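Local structure of 4-hydroxybutyrate CoA-transferase (Porphyromonas gingivalis, 3EH7) at residues E200-N205 / G221-A226; I210-T215 / D233-G238; K262-G267 / A305-M310; M358-T363 / V392-G397. The protein probably transfers coenzyme A between acyl-CoA thioesters and free carboxylates such as acetate. All coordinates share one frame; numbering follows the deposited sequence.

Contact 1 of 4, residues E200-N205 / G221-A226; sequences EAIGRN and GAIPDA
Ala226 N is hydrogen-bonded to Ala222 O at 2.8 Å, and this turn of helix 222-229 sets the Ala226 methyl against the backbone of helix 197-208. The methyl carbon, Ala226 CB, lies 4.1 Å from Gly203 CA and 4.2 Å from Glu200 CA. Because Gly203 has no side chain, the two backbones come together here: its CA is 3.8 Å from Ala226 C, and the axes of the two short segments approach to 7.8 Å, with a signed crossing angle of -49°.

Beside this glycine-alanine meeting point the contact widens into a pair of isoleucines. Ile202 and Ile223 have the same shape, each with CG2 anti to the backbone N and CG1 beside it, and they match branch to branch. The CG2 methyls of Ile202 and Ile223 are 3.9 Å apart, and the two CD1 ends meet at the same separation. Beneath them lies the sheet: both isoleucines touch Ala359 of strand 355-359, and Ile202 also packs on Val393. At the other border Glu200 rests on Phe230.

Across the interface the contacts are apolar or between backbone atoms, so the pairing of the helices rests on shape: the bare CA of Gly203 lets the Ala226 backbone come close, while the branched isoleucines fill the side facing the sheet.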
loop_
_atom_site.group_PDB
_atom_site.type_symbol
_atom_site.label_atom_id
_atom_site.label_comp_id
_atom_site.label_asym_id
_atom_site.label_seq_id
_atom_site.Cartn_x
_atom_site.Cartn_y
_atom_site.Cartn_z
ATOM N N GLU A 200 -4.195 -25.401 -15.757
ATOM C CA GLU A 200 -4.297 -25.066 -17.154
ATOM C C GLU A 200 -5.395 -24.027 -17.407
ATOM O O GLU A 200 -5.185 -23.071 -18.154
ATOM C CB GLU A 200 -4.573 -26.326 -17.975
ATOM C CG GLU A 200 -4.383 -26.116 -19.456
ATOM C CD GLU A 200 -4.905 -27.274 -20.300
ATOM O OE1 GLU A 200 -5.489 -28.225 -19.732
ATOM O OE2 GLU A 200 -4.747 -27.215 -21.537
ATOM N N ALA A 201 -6.558 -24.249 -16.797
ATOM C CA ALA A 201 -7.682 -23.319 -16.891
ATOM C C ALA A 201 -7.295 -21.930 -16.362
ATOM O O ALA A 201 -7.599 -20.916 -16.992
ATOM C CB ALA A 201 -8.920 -23.869 -16.123
ATOM N N ILE A 202 -6.605 -21.893 -15.219
ATOM C CA ILE A 202 -6.129 -20.611 -14.637
ATOM C C ILE A 202 -5.155 -19.922 -15.612
ATOM O O ILE A 202 -5.299 -18.734 -15.917
ATOM C CB ILE A 202 -5.469 -20.795 -13.231
ATOM C CG1 ILE A 202 -6.495 -21.346 -12.220
ATOM C CG2 ILE A 202 -4.868 -19.449 -12.711
ATOM C CD1 ILE A 202 -5.891 -22.025 -11.000
ATOM N N GLY A 203 -4.200 -20.692 -16.135
ATOM C CA GLY A 203 -3.196 -20.173 -17.041
ATOM C C GLY A 203 -3.797 -19.535 -18.275
ATOM O O GLY A 203 -3.341 -18.515 -18.747
ATOM N N ARG A 204 -4.820 -20.185 -18.797
ATOM C CA ARG A 204 -5.502 -19.732 -19.991
ATOM C C ARG A 204 -6.228 -18.409 -19.727
ATOM O O ARG A 204 -6.224 -17.505 -20.572
ATOM C CB ARG A 204 -6.487 -20.806 -20.444
ATOM C CG ARG A 204 -6.623 -20.941 -21.930
ATOM C CD ARG A 204 -7.755 -21.889 -22.263
ATOM N NE ARG A 204 -7.428 -23.271 -21.937
ATOM C CZ ARG A 204 -6.864 -24.119 -22.790
ATOM N NH1 ARG A 204 -6.608 -25.364 -22.412
ATOM N NH2 ARG A 204 -6.552 -23.722 -24.018
ATOM N N ASN A 205 -6.841 -18.286 -18.555
ATOM C CA ASN A 205 -7.467 -17.034 -18.139
ATOM C C ASN A 205 -6.436 -15.926 -17.948
ATOM O O ASN A 205 -6.666 -14.800 -18.351
ATOM C CB ASN A 205 -8.259 -17.238 -16.847
ATOM C CG ASN A 205 -9.570 -17.975 -17.065
ATOM O OD1 ASN A 205 -10.141 -17.951 -18.147
ATOM N ND2 ASN A 205 -10.048 -18.631 -16.027
ATOM N N GLY A 221 5.920 -22.380 -10.121
ATOM C CA GLY A 221 4.810 -23.247 -9.776
ATOM C C GLY A 221 3.928 -23.466 -10.992
ATOM O O GLY A 221 4.122 -22.828 -12.056
ATOM N N ALA A 222 2.967 -24.373 -10.831
ATOM C CA ALA A 222 2.150 -24.835 -11.950
ATOM C C ALA A 222 1.352 -23.699 -12.601
ATOM O O ALA A 222 1.184 -23.675 -13.827
ATOM C CB ALA A 222 1.229 -25.979 -11.500
ATOM N N ILE A 223 0.901 -22.744 -11.793
ATOM C CA ILE A 223 0.037 -21.632 -12.282
ATOM C C ILE A 223 0.791 -20.687 -13.205
ATOM O O ILE A 223 0.386 -20.459 -14.356
ATOM C CB ILE A 223 -0.695 -20.918 -11.100
ATOM C CG1 ILE A 223 -1.873 -21.783 -10.644
ATOM C CG2 ILE A 223 -1.219 -19.533 -11.485
ATOM C CD1 ILE A 223 -2.445 -21.389 -9.287
ATOM N N PRO A 224 1.904 -20.134 -12.726
ATOM C CA PRO A 224 2.643 -19.270 -13.625
ATOM C C PRO A 224 3.184 -20.007 -14.855
ATOM O O PRO A 224 3.185 -19.449 -15.927
ATOM C CB PRO A 224 3.780 -18.748 -12.750
ATOM C CG PRO A 224 3.797 -19.601 -11.566
ATOM C CD PRO A 224 2.438 -20.090 -11.358
ATOM N N ASP A 225 3.628 -21.252 -14.691
ATOM C CA ASP A 225 4.102 -22.052 -15.820
ATOM C C ASP A 225 2.974 -22.230 -16.827
ATOM O O ASP A 225 3.183 -22.091 -18.039
ATOM C CB ASP A 225 4.591 -23.431 -15.353
ATOM C CG ASP A 225 5.910 -23.366 -14.600
ATOM O OD1 ASP A 225 6.589 -22.299 -14.614
ATOM O OD2 ASP A 225 6.263 -24.377 -13.964
ATOM N N ALA A 226 1.777 -22.518 -16.316
ATOM C CA ALA A 226 0.618 -22.728 -17.177
ATOM C C ALA A 226 0.260 -21.441 -17.900
ATOM O O ALA A 226 -0.148 -21.476 -19.069
ATOM C CB ALA A 226 -0.575 -23.247 -16.376
#

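Contact 2 of 4, residues I210-T215 / D233-G238; sequences IEDGAT and DKKDLG
Thr215 and Gly238 form a parallel beta bridge, their CA atoms 4.3 Å apart, and the pairing opens with Gly238 N donating to Ala214 O at 2.8 Å. Upstream of it a type II turn from Glu211 to Ala214 has Gly213 at its third position, where the positive phi of 86° suits a glycine; Gly213 N donates a hydrogen bond to Lys235 O.

Asp212 locks the turn to residues 233-238. Its side chain runs alongside that of Lys235, the two pointing the same way, and OD1 accepts from Lys235 N at 2.9 Å. That N-H comes from above the carboxylate plane, 51° out of it. Lys234 works differently: bent at its last three torsions, it curls alongside the start of the turn and delivers NZ to Ile210 O at 2.8 Å, nearly along the C=O axis. The ammonium thus donates to a backbone carbonyl, while the nearby Asp212 carboxylate could add a longer-range attraction.

Leu237 lies over one face of the turn. One branch, CD2, lies 3.4 Å from Glu211 O and 4.1 Å from Ala214 CB, and the same methyl meets Ile210 CG2 at 4.0 Å, the two side chains crossing at about a right angle.

The two loops follow helices 197-208 and 222-229 and lead into the adjacent strands 215-217 and 238-240, with strand 310-314 on the far side of 215-217. Ile210 and Ala214 pack on Val311 of that strand, and Thr215 OG1 bonds to Asp308 O.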
loop_
_atom_site.group_PDB
_atom_site.type_symbol
_atom_site.label_atom_id
_atom_site.label_comp_id
_atom_site.label_asym_id
_atom_site.label_seq_id
_atom_site.Cartn_x
_atom_site.Cartn_y
_atom_site.Cartn_z
ATOM N N ILE A 210 -3.166 -10.750 -20.862
ATOM C CA ILE A 210 -1.851 -10.303 -21.274
ATOM C C ILE A 210 -1.856 -9.951 -22.747
ATOM O O ILE A 210 -2.083 -10.823 -23.598
ATOM C CB ILE A 210 -0.796 -11.400 -21.017
ATOM C CG1 ILE A 210 -0.648 -11.612 -19.513
ATOM C CG2 ILE A 210 0.566 -11.012 -21.692
ATOM C CD1 ILE A 210 0.158 -12.800 -19.082
ATOM N N GLU A 211 -1.641 -8.675 -23.052
ATOM C CA GLU A 211 -1.623 -8.217 -24.427
ATOM C C GLU A 211 -0.191 -8.104 -24.922
ATOM O O GLU A 211 0.761 -8.134 -24.134
ATOM C CB GLU A 211 -2.283 -6.853 -24.548
ATOM C CG GLU A 211 -3.758 -6.819 -24.151
ATOM C CD GLU A 211 -4.169 -5.407 -23.729
ATOM O OE1 GLU A 211 -3.960 -5.036 -22.544
ATOM O OE2 GLU A 211 -4.675 -4.656 -24.598
ATOM N N ASP A 212 -0.055 -7.977 -26.238
ATOM C CA ASP A 212 1.250 -7.866 -26.851
ATOM C C ASP A 212 1.938 -6.682 -26.228
ATOM O O ASP A 212 1.313 -5.668 -26.017
ATOM C CB ASP A 212 1.133 -7.603 -28.340
ATOM C CG ASP A 212 0.652 -8.801 -29.112
ATOM O OD1 ASP A 212 0.860 -9.963 -28.686
ATOM O OD2 ASP A 212 0.078 -8.560 -30.164
ATOM N N GLY A 213 3.217 -6.832 -25.950
ATOM C CA GLY A 213 4.006 -5.760 -25.389
ATOM C C GLY A 213 3.964 -5.652 -23.877
ATOM O O GLY A 213 4.592 -4.743 -23.325
ATOM N N ALA A 214 3.230 -6.552 -23.205
ATOM C CA ALA A 214 3.120 -6.470 -21.745
ATOM C C ALA A 214 4.482 -6.733 -21.111
ATOM O O ALA A 214 5.301 -7.471 -21.674
ATOM C CB ALA A 214 2.101 -7.451 -21.191
ATOM N N THR A 215 4.719 -6.098 -19.958
ATOM C CA THR A 215 5.861 -6.425 -19.097
ATOM C C THR A 215 5.356 -7.253 -17.961
ATOM O O THR A 215 4.433 -6.832 -17.233
ATOM C CB THR A 215 6.544 -5.145 -18.537
ATOM O OG1 THR A 215 6.691 -4.204 -19.595
ATOM C CG2 THR A 215 7.944 -5.470 -17.932
ATOM N N ASP A 233 1.683 -17.343 -28.551
ATOM C CA ASP A 233 1.203 -16.501 -29.631
ATOM C C ASP A 233 1.358 -14.991 -29.342
ATOM O O ASP A 233 0.893 -14.162 -30.112
ATOM C CB ASP A 233 -0.277 -16.811 -29.844
ATOM C CG ASP A 233 -1.170 -16.452 -28.599
ATOM O OD1 ASP A 233 -0.743 -16.464 -27.398
ATOM O OD2 ASP A 233 -2.356 -16.156 -28.852
ATOM N N LYS A 234 1.975 -14.624 -28.221
ATOM C CA LYS A 234 2.104 -13.215 -27.893
ATOM C C LYS A 234 3.371 -12.661 -28.520
ATOM O O LYS A 234 4.301 -13.409 -28.841
ATOM C CB LYS A 234 2.081 -13.006 -26.368
ATOM C CG LYS A 234 0.719 -13.339 -25.710
ATOM C CD LYS A 234 -0.302 -12.239 -26.050
ATOM C CE LYS A 234 -1.688 -12.758 -26.295
ATOM N NZ LYS A 234 -2.334 -13.152 -25.046
ATOM N N LYS A 235 3.403 -11.340 -28.661
ATOM C CA LYS A 235 4.513 -10.628 -29.299
ATOM C C LYS A 235 5.191 -9.617 -28.378
ATOM O O LYS A 235 4.506 -8.837 -27.710
ATOM C CB LYS A 235 3.984 -9.861 -30.501
ATOM C CG LYS A 235 3.227 -10.708 -31.524
ATOM C CD LYS A 235 4.070 -11.840 -32.129
ATOM C CE LYS A 235 3.201 -12.660 -33.074
ATOM N NZ LYS A 235 3.838 -13.939 -33.437
ATOM N N ASP A 236 6.526 -9.608 -28.404
ATOM C CA ASP A 236 7.361 -8.651 -27.653
ATOM C C ASP A 236 6.955 -8.367 -26.208
ATOM O O ASP A 236 6.874 -7.220 -25.788
ATOM C CB ASP A 236 7.487 -7.327 -28.415
ATOM C CG ASP A 236 8.191 -7.494 -29.737
ATOM O OD1 ASP A 236 9.358 -7.969 -29.761
ATOM O OD2 ASP A 236 7.547 -7.174 -30.752
ATOM N N LEU A 237 6.769 -9.426 -25.444
ATOM C CA LEU A 237 6.606 -9.307 -24.004
ATOM C C LEU A 237 7.954 -8.994 -23.393
ATOM O O LEU A 237 8.985 -9.279 -23.990
ATOM C CB LEU A 237 6.020 -10.601 -23.426
ATOM C CG LEU A 237 4.694 -11.074 -24.067
ATOM C CD1 LEU A 237 4.181 -12.326 -23.369
ATOM C CD2 LEU A 237 3.644 -9.978 -24.002
ATOM N N GLY A 238 7.926 -8.354 -22.225
ATOM C CA GLY A 238 9.129 -8.026 -21.468
ATOM C C GLY A 238 9.050 -8.539 -20.054
ATOM O O GLY A 238 7.974 -8.943 -19.581
#

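Contact 3 of 4, residues K262-G267 / A305-M310; sequences KTLHPG and AQNDNM
Thr263 lays its CG2 methyl against the carboxylate of Asp308, 3.7 Å from OD2, with the two side chains crossing at about a right angle. Its hydroxyl works in both directions. With OG1 held between the backbone N and the carbonyl carbon (chi1 53°), it donates to Gln306 O at 2.7 Å, in the carbonyl plane and on a lone pair, and accepts from Asp308 N at 2.9 Å. That second bond is fairly straight, at 163°, so one hydroxyl clasps the chain on both sides of Asn307. Water 1 adds a further link, accepting from Thr263 N and donating to Asp308 O at 2.8 Å.

Leu264 extends the contact over the side chains of Asn307 and Gln306. It slants across Asn307, its CB 4.1 Å from Asn307 CG, and CD1 reaches the end of the extended Gln306 chain. Lys262 lies beside Asn307 and sends NZ away from this partner: the ammonium bonds to His265 O at 2.9 Å and to the carbonyls of Ile239 and Lys268, which ties its own loop to the sheet.

Both loops run into strands of the same sheet, 269-271 and 310-314, which are separated by strands 238-240 and 215-217. The contact thus bridges these loops over the N-terminal ends of the intervening strands. Lys262 and Asn307 both rest on Thr215, while Leu264 also touches Val303 of helix 301-304.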
loop_
_atom_site.group_PDB
_atom_site.type_symbol
_atom_site.label_atom_id
_atom_site.label_comp_id
_atom_site.label_asym_id
_atom_site.label_seq_id
_atom_site.Cartn_x
_atom_site.Cartn_y
_atom_site.Cartn_z
ATOM N N LYS A 262 9.621 -2.518 -23.897
ATOM C CA LYS A 262 9.719 -2.090 -22.506
ATOM C C LYS A 262 10.128 -0.631 -22.462
ATOM O O LYS A 262 10.933 -0.203 -23.258
ATOM C CB LYS A 262 10.782 -2.880 -21.761
ATOM C CG LYS A 262 10.401 -4.289 -21.425
ATOM C CD LYS A 262 11.575 -5.001 -20.719
ATOM C CE LYS A 262 11.665 -4.685 -19.223
ATOM N NZ LYS A 262 13.062 -4.866 -18.681
ATOM N N THR A 263 9.612 0.109 -21.486
ATOM C CA THR A 263 9.944 1.504 -21.327
ATOM C C THR A 263 11.003 1.716 -20.249
ATOM O O THR A 263 11.459 2.832 -20.058
ATOM C CB THR A 263 8.683 2.285 -21.002
ATOM O OG1 THR A 263 8.044 1.654 -19.885
ATOM C CG2 THR A 263 7.745 2.287 -22.263
ATOM N N LEU A 264 11.381 0.651 -19.550
ATOM C CA LEU A 264 12.502 0.675 -18.624
ATOM C C LEU A 264 13.340 -0.552 -18.931
ATOM O O LEU A 264 12.795 -1.627 -19.093
ATOM C CB LEU A 264 12.011 0.618 -17.167
ATOM C CG LEU A 264 13.080 0.892 -16.101
ATOM C CD1 LEU A 264 13.541 2.392 -16.104
ATOM C CD2 LEU A 264 12.557 0.469 -14.723
ATOM N N HIS A 265 14.653 -0.389 -18.989
ATOM C CA HIS A 265 15.565 -1.473 -19.292
ATOM C C HIS A 265 15.119 -2.281 -20.501
ATOM O O HIS A 265 14.903 -3.488 -20.384
ATOM C CB HIS A 265 15.762 -2.368 -18.062
ATOM C CG HIS A 265 16.284 -1.622 -16.877
ATOM N ND1 HIS A 265 17.540 -1.039 -16.857
ATOM C CD2 HIS A 265 15.693 -1.285 -15.710
ATOM C CE1 HIS A 265 17.704 -0.404 -15.708
ATOM N NE2 HIS A 265 16.600 -0.540 -14.989
ATOM N N PRO A 266 14.989 -1.609 -21.668
ATOM C CA PRO A 266 14.548 -2.275 -22.877
ATOM C C PRO A 266 15.503 -3.367 -23.300
ATOM O O PRO A 266 16.717 -3.243 -23.115
ATOM C CB PRO A 266 14.476 -1.154 -23.913
ATOM C CG PRO A 266 15.343 -0.093 -23.391
ATOM C CD PRO A 266 15.298 -0.185 -21.902
ATOM N N GLY A 267 14.932 -4.466 -23.787
ATOM C CA GLY A 267 15.695 -5.627 -24.197
ATOM C C GLY A 267 16.297 -6.471 -23.090
ATOM O O GLY A 267 17.008 -7.421 -23.376
ATOM N N ALA A 305 6.474 0.862 -11.664
ATOM C CA ALA A 305 5.542 1.741 -12.430
ATOM C C ALA A 305 6.100 2.348 -13.712
ATOM O O ALA A 305 5.327 2.765 -14.599
ATOM C CB ALA A 305 5.037 2.890 -11.536
ATOM N N GLN A 306 7.422 2.438 -13.819
ATOM C CA GLN A 306 8.035 3.018 -14.999
ATOM C C GLN A 306 8.009 2.071 -16.205
ATOM O O GLN A 306 8.367 2.493 -17.305
ATOM C CB GLN A 306 9.478 3.400 -14.706
ATOM C CG GLN A 306 9.602 4.581 -13.752
ATOM C CD GLN A 306 11.021 4.779 -13.228
ATOM O OE1 GLN A 306 11.266 4.664 -12.022
ATOM N NE2 GLN A 306 11.931 5.151 -14.104
ATOM N N ASN A 307 7.619 0.808 -15.980
ATOM C CA ASN A 307 7.424 -0.186 -17.044
ATOM C C ASN A 307 5.992 -0.073 -17.481
ATOM O O ASN A 307 5.107 -0.413 -16.701
ATOM C CB ASN A 307 7.632 -1.640 -16.511
ATOM C CG ASN A 307 9.057 -1.923 -16.036
ATOM O OD1 ASN A 307 9.385 -1.796 -14.843
ATOM N ND2 ASN A 307 9.898 -2.295 -16.947
ATOM N N ASP A 308 5.729 0.398 -18.698
ATOM C CA ASP A 308 4.340 0.400 -19.184
ATOM C C ASP A 308 3.788 -1.019 -19.324
ATOM O O ASP A 308 4.549 -1.954 -19.555
ATOM C CB ASP A 308 4.211 1.075 -20.523
ATOM C CG ASP A 308 4.390 2.562 -20.445
ATOM O OD1 ASP A 308 4.618 3.088 -19.353
ATOM O OD2 ASP A 308 4.288 3.205 -21.510
ATOM N N ASN A 309 2.460 -1.133 -19.224
ATOM C CA ASN A 309 1.729 -2.383 -19.452
ATOM C C ASN A 309 2.170 -3.539 -18.551
ATOM O O ASN A 309 2.350 -4.678 -19.013
ATOM C CB ASN A 309 1.815 -2.764 -20.933
ATOM C CG ASN A 309 1.289 -1.674 -21.836
ATOM O OD1 ASN A 309 0.101 -1.384 -21.819
ATOM N ND2 ASN A 309 2.172 -1.080 -22.655
HETATM N N MSE A 310 2.299 -3.254 -17.254
HETATM C CA MSE A 310 2.641 -4.278 -16.284
HETATM C C MSE A 310 1.481 -5.252 -16.195
HETATM O O MSE A 310 0.309 -4.856 -16.197
HETATM C CB MSE A 310 2.911 -3.715 -14.869
HETATM C CG MSE A 310 4.241 -3.104 -14.658
HETATM SE SE MSE A 310 5.752 -4.257 -14.846
HETATM C CE MSE A 310 5.172 -5.686 -13.733
HETATM O O HOH W 1 6.943 -1.372 -20.823
#

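Contact 4 of 4, residues M358-T363 / V392-G397; sequences MAIPST and VVTEYG
Ser362 is gripped by the carboxylate of Glu395 at two points. Its backbone N donates to Glu395 OE1 at 2.9 Å, arriving on the syn side and close to the carboxylate plane. Its OG donates a hydrogen bond to Glu395 OE2 at 2.8 Å, steeply from above that plane (59° out of it). The serine hydroxyl also sits in the plane of the Tyr396 ring, at its edge, 3.3 Å from CE2. Water 2 donates to the same Glu395 OE2 at 2.7 Å and joins it to Thr363 OG1.

The turn around Glu395 positions these groups. A type I turn runs from Thr394 to Gly397, and Thr394 OG1 accepts from Tyr396 N at 3.0 Å, forming an ST turn; the same oxygen bonds to Ile416 O. Farther out, the Tyr396 ring meets Arg422 in a cation-pi contact and His418 edge-to-face.

Behind the turn, the strands are stitched by two backbone bonds, Val393 N to Met358 O and Ile360 N to Val393 O, both of 2.8 Å. Ile360 CG1 then slants past the Thr394 CG2 methyl at 4.1 Å.

Adjacent parallel strands with loops at their C-terminal ends are consistent with the Rossmann-like clan of the C-terminal family domain. Here the last parallel strand also turns tightly through Glu395 and Tyr396 into antiparallel strand 397-400, a beta hairpin at the border of the sheet.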
loop_
_atom_site.group_PDB
_atom_site.type_symbol
_atom_site.label_atom_id
_atom_site.label_comp_id
_atom_site.label_asym_id
_atom_site.label_seq_id
_atom_site.Cartn_x
_atom_site.Cartn_y
_atom_site.Cartn_z
HETATM N N MSE A 358 -4.503 -11.919 -9.005
HETATM C CA MSE A 358 -4.382 -12.949 -7.969
HETATM C C MSE A 358 -4.970 -14.240 -8.607
HETATM O O MSE A 358 -6.160 -14.347 -8.767
HETATM C CB MSE A 358 -5.153 -12.546 -6.729
HETATM C CG MSE A 358 -4.548 -11.315 -5.979
HETATM SE SE MSE A 358 -2.772 -11.801 -5.299
HETATM C CE MSE A 358 -2.129 -10.018 -4.945
ATOM N N ALA A 359 -4.092 -15.154 -8.998
ATOM C CA ALA A 359 -4.418 -16.387 -9.709
ATOM C C ALA A 359 -4.303 -17.558 -8.735
ATOM O O ALA A 359 -3.200 -17.866 -8.202
ATOM C CB ALA A 359 -3.471 -16.586 -10.878
ATOM N N ILE A 360 -5.438 -18.180 -8.463
ATOM C CA ILE A 360 -5.512 -19.202 -7.428
ATOM C C ILE A 360 -6.456 -20.328 -7.836
ATOM O O ILE A 360 -7.428 -20.085 -8.562
ATOM C CB ILE A 360 -5.987 -18.619 -6.087
ATOM C CG1 ILE A 360 -7.257 -17.786 -6.274
ATOM C CG2 ILE A 360 -4.889 -17.757 -5.487
ATOM C CD1 ILE A 360 -7.981 -17.572 -5.005
ATOM N N PRO A 361 -6.158 -21.561 -7.378
ATOM C CA PRO A 361 -7.119 -22.640 -7.432
ATOM C C PRO A 361 -8.314 -22.231 -6.579
ATOM O O PRO A 361 -8.132 -21.576 -5.553
ATOM C CB PRO A 361 -6.382 -23.807 -6.776
ATOM C CG PRO A 361 -4.993 -23.444 -6.718
ATOM C CD PRO A 361 -4.908 -21.974 -6.715
ATOM N N SER A 362 -9.517 -22.591 -6.990
ATOM C CA SER A 362 -10.700 -22.183 -6.242
ATOM C C SER A 362 -10.805 -22.930 -4.905
ATOM O O SER A 362 -11.557 -22.510 -4.006
ATOM C CB SER A 362 -11.975 -22.371 -7.068
ATOM O OG SER A 362 -12.272 -23.739 -7.283
ATOM N N THR A 363 -10.052 -24.024 -4.767
ATOM C CA THR A 363 -10.160 -24.865 -3.568
ATOM C C THR A 363 -8.792 -25.190 -2.994
ATOM O O THR A 363 -7.758 -24.943 -3.607
ATOM C CB THR A 363 -10.911 -26.215 -3.837
ATOM O OG1 THR A 363 -10.101 -27.044 -4.676
ATOM C CG2 THR A 363 -12.291 -26.000 -4.493
ATOM N N VAL A 392 -8.993 -11.152 -9.958
ATOM C CA VAL A 392 -8.860 -12.430 -9.290
ATOM C C VAL A 392 -9.221 -13.492 -10.302
ATOM O O VAL A 392 -10.216 -13.356 -11.012
ATOM C CB VAL A 392 -9.776 -12.530 -8.052
ATOM C CG1 VAL A 392 -9.732 -13.944 -7.452
ATOM C CG2 VAL A 392 -9.390 -11.456 -7.005
ATOM N N VAL A 393 -8.402 -14.534 -10.396
ATOM C CA VAL A 393 -8.592 -15.573 -11.417
ATOM C C VAL A 393 -8.548 -16.971 -10.818
ATOM O O VAL A 393 -7.602 -17.315 -10.085
ATOM C CB VAL A 393 -7.505 -15.488 -12.523
ATOM C CG1 VAL A 393 -7.703 -16.587 -13.542
ATOM C CG2 VAL A 393 -7.502 -14.104 -13.212
ATOM N N THR A 394 -9.585 -17.757 -11.108
ATOM C CA THR A 394 -9.604 -19.182 -10.793
ATOM C C THR A 394 -9.836 -19.998 -12.060
ATOM O O THR A 394 -9.993 -19.441 -13.139
ATOM C CB THR A 394 -10.679 -19.538 -9.765
ATOM O OG1 THR A 394 -11.965 -19.480 -10.387
ATOM C CG2 THR A 394 -10.622 -18.607 -8.545
ATOM N N GLU A 395 -9.857 -21.320 -11.910
ATOM C CA GLU A 395 -10.239 -22.220 -12.998
ATOM C C GLU A 395 -11.650 -21.956 -13.482
ATOM O O GLU A 395 -11.984 -22.406 -14.553
ATOM C CB GLU A 395 -10.107 -23.702 -12.598
ATOM C CG GLU A 395 -11.104 -24.232 -11.520
ATOM C CD GLU A 395 -10.550 -24.164 -10.084
ATOM O OE1 GLU A 395 -9.780 -23.216 -9.762
ATOM O OE2 GLU A 395 -10.890 -25.061 -9.280
ATOM N N TYR A 396 -12.474 -21.241 -12.707
ATOM C CA TYR A 396 -13.860 -20.982 -13.125
ATOM C C TYR A 396 -14.048 -19.622 -13.768
ATOM O O TYR A 396 -15.124 -19.340 -14.254
ATOM C CB TYR A 396 -14.845 -21.185 -11.970
ATOM C CG TYR A 396 -14.859 -22.619 -11.512
ATOM C CD1 TYR A 396 -15.557 -23.590 -12.222
ATOM C CD2 TYR A 396 -14.143 -23.011 -10.378
ATOM C CE1 TYR A 396 -15.542 -24.945 -11.806
ATOM C CE2 TYR A 396 -14.115 -24.338 -9.955
ATOM C CZ TYR A 396 -14.802 -25.291 -10.682
ATOM O OH TYR A 396 -14.737 -26.577 -10.236
ATOM N N GLY A 397 -13.002 -18.799 -13.810
ATOM C CA GLY A 397 -13.068 -17.546 -14.564
ATOM C C GLY A 397 -12.369 -16.365 -13.914
ATOM O O GLY A 397 -11.525 -16.518 -13.042
HETATM O O HOH W 2 -9.296 -25.975 -7.303
#

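Overall arrangement
All four contacts lie on or around one large mixed sheet, its helices and its loops. Contacts 1 and 2 interlock along the chain, their segments alternating as helix 197-208, strand 215-217, helix 222-229 and strand 238-240 follow one another; their centres are 16 Å apart. Contacts 3 and 4 come later in series. Contact 3 lies 12 Å from contact 2, centre to centre, and joins it through Thr215 with Asp308 and Asn309. Contact 4 is 10 Å from contact 1, whose Ile202 and Asn205 pack on it, and 27 Å from contact 3. Contacts 2 and 3 thus lie at the N-terminal ends of the parallel strands and contact 4 at their C-terminal ends, with the helices of contact 1 packed on the sheet.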